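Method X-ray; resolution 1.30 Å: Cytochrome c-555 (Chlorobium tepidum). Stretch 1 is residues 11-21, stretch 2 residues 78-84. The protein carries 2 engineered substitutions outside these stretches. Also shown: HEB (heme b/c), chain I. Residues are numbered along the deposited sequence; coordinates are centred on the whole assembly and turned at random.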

# COMPACT_ATOMS: atom_id res chain seq x y z
N THR A 11 7.98 -6.63 3.24
CA THR A 11 6.62 -6.61 3.76
C THR A 11 5.62 -6.67 2.62
O THR A 11 4.63 -7.38 2.69
CB THR A 11 6.39 -5.39 4.65
OG1 THR A 11 7.18 -5.54 5.83
CG2 THR A 11 4.96 -5.26 5.07
N TYR A 12 5.90 -5.93 1.55
CA TYR A 12 4.99 -5.91 0.42
C TYR A 12 4.83 -7.34 -0.11
O TYR A 12 3.70 -7.82 -0.34
CB TYR A 12 5.54 -5.02 -0.70
CG TYR A 12 4.71 -5.15 -1.96
CD1 TYR A 12 3.45 -4.56 -2.02
CD2 TYR A 12 5.11 -5.93 -3.02
CE1 TYR A 12 2.61 -4.74 -3.13
CE2 TYR A 12 4.26 -6.12 -4.12
CZ TYR A 12 3.03 -5.53 -4.14
OH TYR A 12 2.17 -5.71 -5.22
N ASP A 13 5.93 -8.03 -0.35
CA ASP A 13 5.87 -9.35 -0.93
C ASP A 13 5.07 -10.31 -0.05
O ASP A 13 4.28 -11.14 -0.56
CB ASP A 13 7.27 -9.93 -1.13
CG ASP A 13 8.03 -9.28 -2.27
OD1 ASP A 13 7.42 -8.59 -3.13
OD2 ASP A 13 9.27 -9.44 -2.26
N ALA A 14 5.26 -10.23 1.26
CA ALA A 14 4.65 -11.19 2.16
C ALA A 14 3.21 -10.87 2.55
O ALA A 14 2.43 -11.79 2.83
CB ALA A 14 5.48 -11.32 3.41
N SER A 15 2.84 -9.59 2.54
CA SER A 15 1.60 -9.18 3.17
C SER A 15 0.68 -8.35 2.27
O SER A 15 -0.45 -8.07 2.69
CB SER A 15 1.88 -8.39 4.45
OG SER A 15 2.48 -9.23 5.43
N CYS A 16 1.14 -7.91 1.11
CA CYS A 16 0.40 -6.93 0.34
C CYS A 16 0.20 -7.38 -1.09
O CYS A 16 -0.86 -7.09 -1.70
CB CYS A 16 1.12 -5.57 0.39
SG CYS A 16 1.71 -5.06 2.02
N ALA A 17 1.21 -7.98 -1.68
CA ALA A 17 1.14 -8.45 -3.06
C ALA A 17 -0.04 -9.36 -3.27
O ALA A 17 -0.59 -9.42 -4.37
CB ALA A 17 2.45 -9.17 -3.39
N THR A 18 -0.44 -10.12 -2.25
CA THR A 18 -1.51 -11.04 -2.45
C THR A 18 -2.74 -10.37 -3.07
O THR A 18 -3.41 -10.96 -3.92
CB THR A 18 -1.85 -11.75 -1.14
OG1 THR A 18 -2.86 -12.74 -1.38
CG2 THR A 18 -2.31 -10.77 -0.12
N CYS A 19 -3.02 -9.12 -2.72
CA CYS A 19 -4.07 -8.37 -3.40
C CYS A 19 -3.53 -7.43 -4.46
O CYS A 19 -4.16 -7.29 -5.52
CB CYS A 19 -4.92 -7.57 -2.41
SG CYS A 19 -5.79 -8.63 -1.28
N HIS A 20 -2.41 -6.75 -4.20
CA HIS A 20 -1.95 -5.66 -5.03
C HIS A 20 -1.09 -6.06 -6.22
O HIS A 20 -0.86 -5.23 -7.10
CB HIS A 20 -1.23 -4.59 -4.20
CG HIS A 20 -2.15 -3.77 -3.33
ND1 HIS A 20 -2.80 -2.63 -3.79
CD2 HIS A 20 -2.47 -3.88 -2.01
CE1 HIS A 20 -3.49 -2.10 -2.77
NE2 HIS A 20 -3.31 -2.84 -1.70
N LYS A 21 -0.60 -7.30 -6.26
CA LYS A 21 0.20 -7.68 -7.43
C LYS A 21 -0.66 -7.81 -8.68
O LYS A 21 -0.24 -7.34 -9.76
CB LYS A 21 0.99 -8.97 -7.16
CG LYS A 21 1.80 -9.43 -8.37
CD LYS A 21 2.77 -10.59 -8.00
CE LYS A 21 3.49 -11.06 -9.26
NZ LYS A 21 4.09 -12.42 -9.10
FE HEB I . -4.14 -2.37 0.08
CHA HEB I . -5.74 0.32 -1.25
CHB HEB I . -1.39 -0.42 0.71
CHC HEB I . -2.60 -5.00 1.57
CHD HEB I . -6.75 -4.38 -0.78
NA HEB I . -3.67 -0.43 -0.19
C1A HEB I . -4.46 0.54 -0.80
C2A HEB I . -3.71 1.76 -0.86
C3A HEB I . -2.51 1.54 -0.34
C4A HEB I . -2.47 0.17 0.08
CMA HEB I . -1.36 2.52 -0.19
CAA HEB I . -4.25 3.05 -1.49
CBA HEB I . -4.70 4.05 -0.41
CGA HEB I . -5.32 5.31 -0.95
O1A HEB I . -5.58 5.44 -2.19
O2A HEB I . -5.62 6.18 -0.10
NB HEB I . -2.35 -2.67 0.95
C1B HEB I . -1.35 -1.72 1.16
C2B HEB I . -0.29 -2.29 1.93
C3B HEB I . -0.61 -3.58 2.15
C4B HEB I . -1.90 -3.84 1.57
CMB HEB I . 0.97 -1.53 2.27
CAB HEB I . 0.15 -4.65 2.89
CBB HEB I . 0.59 -4.22 4.30
NC HEB I . -4.59 -4.30 0.30
C1C HEB I . -3.82 -5.24 0.98
C2C HEB I . -4.49 -6.51 0.98
C3C HEB I . -5.61 -6.35 0.27
C4C HEB I . -5.72 -4.99 -0.12
CMC HEB I . -3.87 -7.78 1.56
CAC HEB I . -6.65 -7.40 -0.12
CBC HEB I . -7.31 -8.17 1.02
ND HEB I . -5.91 -2.08 -0.83
C1D HEB I . -6.86 -3.05 -1.09
C2D HEB I . -7.97 -2.49 -1.78
C3D HEB I . -7.68 -1.09 -1.93
C4D HEB I . -6.39 -0.89 -1.32
CMD HEB I . -9.23 -3.18 -2.27
CAD HEB I . -8.52 -0.03 -2.61
CBD HEB I . -9.60 0.60 -1.69
CGD HEB I . -10.36 1.64 -2.42
O1D HEB I . -9.75 2.64 -2.81
O2D HEB I . -11.54 1.47 -2.66
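Stretch 2 (78-84) NAVAYMV

How do the two backbones meet? Stretch 2 is helical from Asn 78 to Val 84, part of a helix that begins before it and runs on after it. Stretch 1 enters as the last part of a helix, from Thr 11 to Ser 15, leaves helical geometry at Cys 16, and turns helical again from Ala 17. The helix of residues 78-84 crosses that of residues 11-15 almost at a right angle, with a signed crossing angle of -97° and a closest approach of 9.3 Å between axes. The backbones come nearest where Tyr 12 CA lies 5.0 Å from Ala 79 CA.

What allows so close an approach at Ala 79? Its side chain is a single methyl that points toward stretch 1, so little bulk separates the chains. Ala 79 CB lies 3.9 Å from the backbone atom Tyr 12 N and 4.2 Å from Tyr 12 CB. The same methyl is 4.0 Å from Thr 11 CG2 and 4.1 Å from Cys 16 SG, so it touches both the helix and the residue that follows it. No hydrogen bond links the two stretches; the contact rests on packing.

Which residues of the helix receive the Tyr 12 ring? Residues 79, 82 and 83 fall within about one turn, and the side chain of Tyr 12, with chi1 in the t rotamer, reaches past Ala 79 to the other two. Its CD1 lies 3.4 Å from Met 83 CG, while its CD2 lies 3.6 Å from Tyr 82 CE2. The two tyrosine rings meet obliquely, their centroids 5.4 Å apart and their planes inclined at 44°.

How does the contact extend to the heme? Although the CA-to-CB bond of Met 83 points sideways, the end of its side chain comes nearer to stretch 1. Its CE sits over one face of the His 20 ring, 3.5 Å from the ring centroid and only 11° off the normal, a CH-pi contact; the closest approach is 3.4 Å, from Met 83 CE to His 20 CG. That ring is held in place by coordination, with His 20 NE2 2.0 Å from HEB FE, and stretch 1 is further tied to the heme by covalent bonds from Cys 16 SG to HEB CAB and from Cys 19 SG to HEB CAC. Stretch 2 touches the heme too: Met 83 CE is 3.6 Å from HEB CHB.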

# COMPACT_ATOMS: atom_id res chain seq x y z
N ASN A 78 6.72 1.50 4.85
CA ASN A 78 7.80 1.16 3.93
C ASN A 78 7.26 0.40 2.73
O ASN A 78 7.71 0.60 1.59
CB ASN A 78 8.92 0.37 4.62
CG ASN A 78 9.71 1.23 5.57
OD1 ASN A 78 9.71 2.45 5.48
ND2 ASN A 78 10.40 0.59 6.50
N ALA A 79 6.29 -0.50 2.97
CA ALA A 79 5.63 -1.21 1.87
C ALA A 79 4.87 -0.23 0.97
O ALA A 79 4.92 -0.37 -0.27
CB ALA A 79 4.71 -2.27 2.41
N VAL A 80 4.20 0.77 1.55
CA VAL A 80 3.52 1.77 0.72
C VAL A 80 4.55 2.48 -0.14
O VAL A 80 4.33 2.72 -1.34
CB VAL A 80 2.73 2.79 1.61
CG1 VAL A 80 2.16 3.90 0.74
CG2 VAL A 80 1.61 2.10 2.40
N ALA A 81 5.70 2.84 0.43
CA ALA A 81 6.75 3.54 -0.32
C ALA A 81 7.21 2.70 -1.49
O ALA A 81 7.43 3.22 -2.59
CB ALA A 81 7.92 3.90 0.59
N TYR A 82 7.36 1.40 -1.26
CA TYR A 82 7.71 0.52 -2.35
C TYR A 82 6.65 0.53 -3.45
O TYR A 82 6.95 0.69 -4.64
CB TYR A 82 7.92 -0.90 -1.83
CG TYR A 82 8.21 -1.87 -2.93
CD1 TYR A 82 9.44 -1.88 -3.57
CD2 TYR A 82 7.23 -2.73 -3.38
CE1 TYR A 82 9.68 -2.74 -4.63
CE2 TYR A 82 7.48 -3.59 -4.49
CZ TYR A 82 8.71 -3.59 -5.06
OH TYR A 82 8.97 -4.46 -6.11
N MET A 83 5.39 0.36 -3.05
CA MET A 83 4.28 0.34 -4.02
C MET A 83 4.22 1.63 -4.84
O MET A 83 4.07 1.60 -6.08
CB MET A 83 2.98 0.16 -3.28
CG MET A 83 2.88 -1.21 -2.60
SD MET A 83 1.55 -1.38 -1.39
CE MET A 83 0.13 -1.33 -2.47
N VAL A 84 4.31 2.77 -4.17
CA VAL A 84 4.25 4.05 -4.87
C VAL A 84 5.43 4.21 -5.81
O VAL A 84 5.26 4.62 -6.98
CB VAL A 84 4.22 5.19 -3.84
CG1 VAL A 84 4.57 6.55 -4.49
CG2 VAL A 84 2.90 5.25 -3.12